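Local coordinates for protein beta-xylanase (Caldicellulosiruptor kristjanssonii, PDB 7NWN) that probably cleaves xylan with its xylanase module, and here presents a calcium-bound family 9 carbohydrate-binding module that is likely to hold plant polysaccharide, at residues Ile23-Ile32 and Phe61-Tyr71. Sequence-based numbering, arbitrary orientation.
With CA (calcium ion), chain R; EDO (1,2-ethanediol), chain O; EDO (1,2-ethanediol), chain J.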
loop_
_atom_site.group_PDB
_atom_site.type_symbol
_atom_site.label_atom_id
_atom_site.label_comp_id
_atom_site.label_asym_id
_atom_site.label_seq_id
_atom_site.Cartn_x
_atom_site.Cartn_y
_atom_site.Cartn_z
ATOM N N ILE A 23 -2.329 6.371 -10.851
ATOM C CA ILE A 23 -0.907 5.998 -10.832
ATOM C C ILE A 23 -0.697 4.851 -11.842
ATOM O O ILE A 23 -1.465 3.871 -11.853
ATOM C CB ILE A 23 -0.492 5.583 -9.395
ATOM C CG1 ILE A 23 -0.574 6.767 -8.432
ATOM C CG2 ILE A 23 0.889 4.919 -9.359
ATOM C CD1 ILE A 23 -0.595 6.372 -6.966
ATOM N N TYR A 24 0.309 5.014 -12.721
ATOM C CA TYR A 24 0.719 3.993 -13.683
ATOM C C TYR A 24 1.760 3.130 -12.958
ATOM O O TYR A 24 2.666 3.669 -12.366
ATOM C CB TYR A 24 1.255 4.665 -14.971
ATOM C CG TYR A 24 0.159 5.367 -15.735
ATOM C CD1 TYR A 24 -0.652 4.663 -16.621
ATOM C CD2 TYR A 24 -0.155 6.707 -15.479
ATOM C CE1 TYR A 24 -1.707 5.285 -17.284
ATOM C CE2 TYR A 24 -1.200 7.351 -16.141
ATOM C CZ TYR A 24 -1.972 6.629 -17.046
ATOM O OH TYR A 24 -3.012 7.224 -17.686
ATOM N N VAL A 25 1.528 1.826 -12.892
ATOM C CA VAL A 25 2.378 0.890 -12.167
ATOM C C VAL A 25 3.150 0.025 -13.164
ATOM O O VAL A 25 2.560 -0.713 -13.975
ATOM C CB VAL A 25 1.490 -0.006 -11.297
ATOM C CG1 VAL A 25 2.318 -0.954 -10.398
ATOM C CG2 VAL A 25 0.480 0.835 -10.508
ATOM N N SER A 26 4.476 0.081 -13.045
ATOM C CA SER A 26 5.358 -0.775 -13.830
ATOM C C SER A 26 5.414 -2.220 -13.313
ATOM O O SER A 26 5.166 -2.507 -12.140
ATOM C CB SER A 26 6.716 -0.188 -13.814
ATOM O OG SER A 26 6.641 1.068 -14.441
ATOM N N TYR A 27 5.833 -3.108 -14.229
ATOM C CA TYR A 27 5.873 -4.549 -14.071
ATOM C C TYR A 27 7.216 -4.909 -13.443
ATOM O O TYR A 27 8.266 -4.403 -13.866
ATOM C CB TYR A 27 5.736 -5.245 -15.431
ATOM C CG TYR A 27 5.756 -6.743 -15.309
ATOM C CD1 TYR A 27 6.955 -7.454 -15.348
ATOM C CD2 TYR A 27 4.586 -7.446 -15.149
ATOM C CE1 TYR A 27 6.979 -8.836 -15.214
ATOM C CE2 TYR A 27 4.602 -8.820 -14.991
ATOM C CZ TYR A 27 5.788 -9.523 -15.040
ATOM O OH TYR A 27 5.729 -10.877 -14.907
ATOM N N GLY A 28 7.163 -5.784 -12.434
ATOM C CA GLY A 28 8.404 -6.182 -11.757
ATOM C C GLY A 28 8.094 -7.028 -10.534
ATOM O O GLY A 28 6.957 -7.022 -10.056
ATOM N N SER A 29 9.096 -7.799 -10.093
ATOM C CA SER A 29 8.933 -8.794 -9.049
ATOM C C SER A 29 9.988 -8.527 -7.978
ATOM O O SER A 29 11.114 -8.985 -8.094
ATOM C CB SER A 29 9.083 -10.196 -9.600
ATOM O OG SER A 29 8.043 -10.512 -10.512
ATOM N N PRO A 30 9.688 -7.736 -6.926
ATOM C CA PRO A 30 10.636 -7.556 -5.825
ATOM C C PRO A 30 10.647 -8.681 -4.785
ATOM O O PRO A 30 9.715 -9.507 -4.668
ATOM C CB PRO A 30 10.202 -6.264 -5.140
ATOM C CG PRO A 30 8.761 -6.056 -5.558
ATOM C CD PRO A 30 8.504 -6.861 -6.824
ATOM N N VAL A 31 11.741 -8.673 -4.025
ATOM C CA VAL A 31 11.926 -9.610 -2.922
ATOM C C VAL A 31 11.376 -8.966 -1.651
ATOM O O VAL A 31 11.772 -7.843 -1.319
ATOM C CB VAL A 31 13.426 -9.950 -2.819
ATOM C CG1 VAL A 31 13.760 -10.781 -1.566
ATOM C CG2 VAL A 31 13.880 -10.674 -4.117
ATOM N N ILE A 32 10.533 -9.720 -0.920
ATOM C CA ILE A 32 9.880 -9.188 0.277
ATOM C C ILE A 32 10.825 -9.406 1.467
ATOM O O ILE A 32 10.956 -10.548 1.951
ATOM C CB ILE A 32 8.482 -9.845 0.510
ATOM C CG1 ILE A 32 7.556 -9.703 -0.723
ATOM C CG2 ILE A 32 7.820 -9.257 1.765
ATOM C CD1 ILE A 32 7.326 -8.251 -1.113
ATOM N N PHE A 61 5.404 6.181 -1.204
ATOM C CA PHE A 61 5.288 4.764 -1.517
ATOM C C PHE A 61 5.487 4.584 -3.013
ATOM O O PHE A 61 5.255 5.527 -3.780
ATOM C CB PHE A 61 3.954 4.197 -1.014
ATOM C CG PHE A 61 2.764 4.693 -1.794
ATOM C CD1 PHE A 61 2.123 5.878 -1.442
ATOM C CD2 PHE A 61 2.292 3.975 -2.894
ATOM C CE1 PHE A 61 1.040 6.346 -2.184
ATOM C CE2 PHE A 61 1.203 4.432 -3.638
ATOM C CZ PHE A 61 0.579 5.624 -3.291
ATOM N N LYS A 62 5.901 3.356 -3.373
ATOM C CA LYS A 62 6.071 2.929 -4.752
ATOM C C LYS A 62 5.216 1.689 -4.950
ATOM O O LYS A 62 4.965 0.970 -3.979
ATOM C CB LYS A 62 7.536 2.597 -5.002
ATOM C CG LYS A 62 8.434 3.834 -5.005
ATOM C CD LYS A 62 9.907 3.535 -5.268
ATOM C CE LYS A 62 10.710 4.818 -5.455
ATOM N NZ LYS A 62 12.080 4.518 -5.857
ATOM N N LEU A 63 4.843 1.441 -6.204
ATOM C CA LEU A 63 3.984 0.331 -6.552
ATOM C C LEU A 63 4.676 -0.420 -7.665
ATOM O O LEU A 63 5.391 0.203 -8.459
ATOM C CB LEU A 63 2.625 0.862 -7.064
ATOM C CG LEU A 63 1.703 1.500 -6.020
ATOM C CD1 LEU A 63 0.330 1.872 -6.632
ATOM C CD2 LEU A 63 1.514 0.575 -4.824
ATOM N N MET A 64 4.389 -1.725 -7.746
ATOM C CA MET A 64 4.920 -2.556 -8.823
ATOM C C MET A 64 3.947 -3.722 -8.950
ATOM O O MET A 64 3.263 -4.041 -7.977
ATOM C CB MET A 64 6.332 -3.034 -8.455
ATOM C CG MET A 64 7.169 -3.554 -9.627
ATOM S SD MET A 64 8.932 -3.752 -9.204
ATOM C CE MET A 64 9.405 -2.076 -8.880
ATOM N N TRP A 65 3.832 -4.328 -10.140
ATOM C CA TRP A 65 2.986 -5.507 -10.275
ATOM C C TRP A 65 3.702 -6.611 -11.040
ATOM O O TRP A 65 4.552 -6.336 -11.877
ATOM C CB TRP A 65 1.683 -5.161 -11.011
ATOM C CG TRP A 65 1.853 -4.859 -12.476
ATOM C CD1 TRP A 65 2.328 -3.705 -13.037
ATOM C CD2 TRP A 65 1.506 -5.726 -13.570
ATOM N NE1 TRP A 65 2.295 -3.781 -14.409
ATOM C CE2 TRP A 65 1.771 -5.007 -14.765
ATOM C CE3 TRP A 65 0.989 -7.029 -13.657
ATOM C CZ2 TRP A 65 1.559 -5.575 -16.028
ATOM C CZ3 TRP A 65 0.716 -7.566 -14.910
ATOM C CH2 TRP A 65 1.052 -6.859 -16.070
ATOM N N ASP A 66 3.305 -7.843 -10.751
ATOM C CA ASP A 66 3.709 -8.959 -11.579
ATOM C C ASP A 66 2.472 -9.803 -11.886
ATOM O O ASP A 66 1.381 -9.494 -11.422
ATOM C CB ASP A 66 4.903 -9.730 -10.996
ATOM C CG ASP A 66 4.637 -10.557 -9.747
ATOM O OD1 ASP A 66 3.485 -10.981 -9.520
ATOM O OD2 ASP A 66 5.624 -10.867 -9.054
ATOM N N ASP A 67 2.683 -10.943 -12.546
ATOM C CA ASP A 67 1.577 -11.776 -12.987
ATOM C C ASP A 67 0.705 -12.212 -11.821
ATOM O O ASP A 67 -0.437 -12.542 -12.092
ATOM C CB ASP A 67 2.040 -13.038 -13.740
ATOM C CG ASP A 67 2.669 -12.693 -15.083
ATOM O OD1 ASP A 67 2.515 -11.531 -15.560
ATOM O OD2 ASP A 67 3.371 -13.541 -15.600
ATOM N N ASN A 68 1.250 -12.285 -10.581
ATOM C CA ASN A 68 0.531 -12.896 -9.479
ATOM C C ASN A 68 0.109 -11.904 -8.375
ATOM O O ASN A 68 -0.591 -12.311 -7.443
ATOM C CB ASN A 68 1.361 -14.009 -8.827
ATOM C CG ASN A 68 1.808 -15.040 -9.846
ATOM O OD1 ASN A 68 0.958 -15.630 -10.503
ATOM N ND2 ASN A 68 3.114 -15.258 -9.971
ATOM N N ALA A 69 0.601 -10.662 -8.413
ATOM C CA ALA A 69 0.633 -9.842 -7.199
ATOM C C ALA A 69 0.789 -8.371 -7.510
ATOM O O ALA A 69 1.367 -7.975 -8.533
ATOM C CB ALA A 69 1.748 -10.267 -6.264
ATOM N N LEU A 70 0.319 -7.586 -6.533
ATOM C CA LEU A 70 0.664 -6.183 -6.418
ATOM C C LEU A 70 1.648 -6.012 -5.253
ATOM O O LEU A 70 1.452 -6.624 -4.208
ATOM C CB LEU A 70 -0.602 -5.347 -6.178
ATOM C CG LEU A 70 -0.393 -3.827 -6.086
ATOM C CD1 LEU A 70 0.002 -3.190 -7.419
ATOM C CD2 LEU A 70 -1.617 -3.136 -5.543
ATOM N N TYR A 71 2.579 -5.050 -5.408
ATOM C CA TYR A 71 3.674 -4.806 -4.469
ATOM C C TYR A 71 3.630 -3.352 -4.030
ATOM O O TYR A 71 3.440 -2.456 -4.867
ATOM C CB TYR A 71 5.044 -5.087 -5.115
ATOM C CG TYR A 71 5.199 -6.557 -5.451
ATOM C CD1 TYR A 71 5.623 -7.472 -4.496
ATOM C CD2 TYR A 71 4.865 -7.030 -6.716
ATOM C CE1 TYR A 71 5.726 -8.825 -4.784
ATOM C CE2 TYR A 71 4.945 -8.382 -7.025
ATOM C CZ TYR A 71 5.434 -9.265 -6.075
ATOM O OH TYR A 71 5.493 -10.587 -6.378
HETATM CA CA CA R . 12.908 -5.908 -0.953
HETATM C C1 EDO O . 13.471 -10.201 -9.475
HETATM O O1 EDO O . 13.534 -9.466 -8.250
HETATM C C2 EDO O . 13.253 -9.395 -10.712
HETATM O O2 EDO O . 14.407 -8.684 -11.151
HETATM C C1 EDO J . -2.369 -16.083 -10.781
HETATM O O1 EDO J . -2.338 -15.088 -11.794
HETATM C C2 EDO J . -3.456 -15.870 -9.800
HETATM O O2 EDO J . -4.698 -16.421 -10.217
HETATM O O HOH W 1 5.563 1.482 -10.856
HETATM O O HOH W 2 15.177 -6.703 -1.422
#
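Tyr27 meets Trp65 at a single beta bridge, a compact illustration of how one short backbone pairing can be reinforced by the side chains around it. Trp65 N donates to Ser26 O (3.0 Å) and Trp65 O accepts from Gly28 N (2.7 Å), while a water between Ser26 N and Leu63 O continues the link where the two chains diverge.

The Tyr27 side chain can be followed outward. With CG anti to the backbone N (chi1 -179°), CB lies near Trp65 NE1, which donates to Lys203 O, and CG near Trp65 O. CD2 stands over one face of the indole, 3.7 Å from Trp65 CZ2, the edge of the tyrosine turned onto the tryptophan in a T-shaped stack with planes at 88°. CE2 passes on to Asp66 CA, and OH ends in a weak hydrogen bond to Asp67 OD1, whose stronger partner is Arg205.

Asp66 OD2 is gripped twice: Ser29 OG reaches it on the anti side (2.8 Å), and Tyr71 OH comes from above the carboxylate plane (2.7 Å). Its other oxygen, OD1, takes Asn68 N in an Asx turn, so both ends of the carboxylate are held. Pro30 CD sits over the centre of the Tyr71 ring in a CH-pi contact, 3.5 Å from the centroid, and Ile32 CD1 abuts that ring's edge. Before the bridge, Val25 CG1 packs against Met64 CA and Leu63 CB.

Strand 22-25, paired in parallel with 198-202 in the larger sheet, leads into a segment that joins the two sheets of the beta-sandwich usual for family 9 carbohydrate-binding modules, crossing to the hairpin of 58-66 and 69-77 in the four-stranded antiparallel sheet and running on to Val31, whose carbonyl oxygen binds calcium together with Glu147 of strand 143-151.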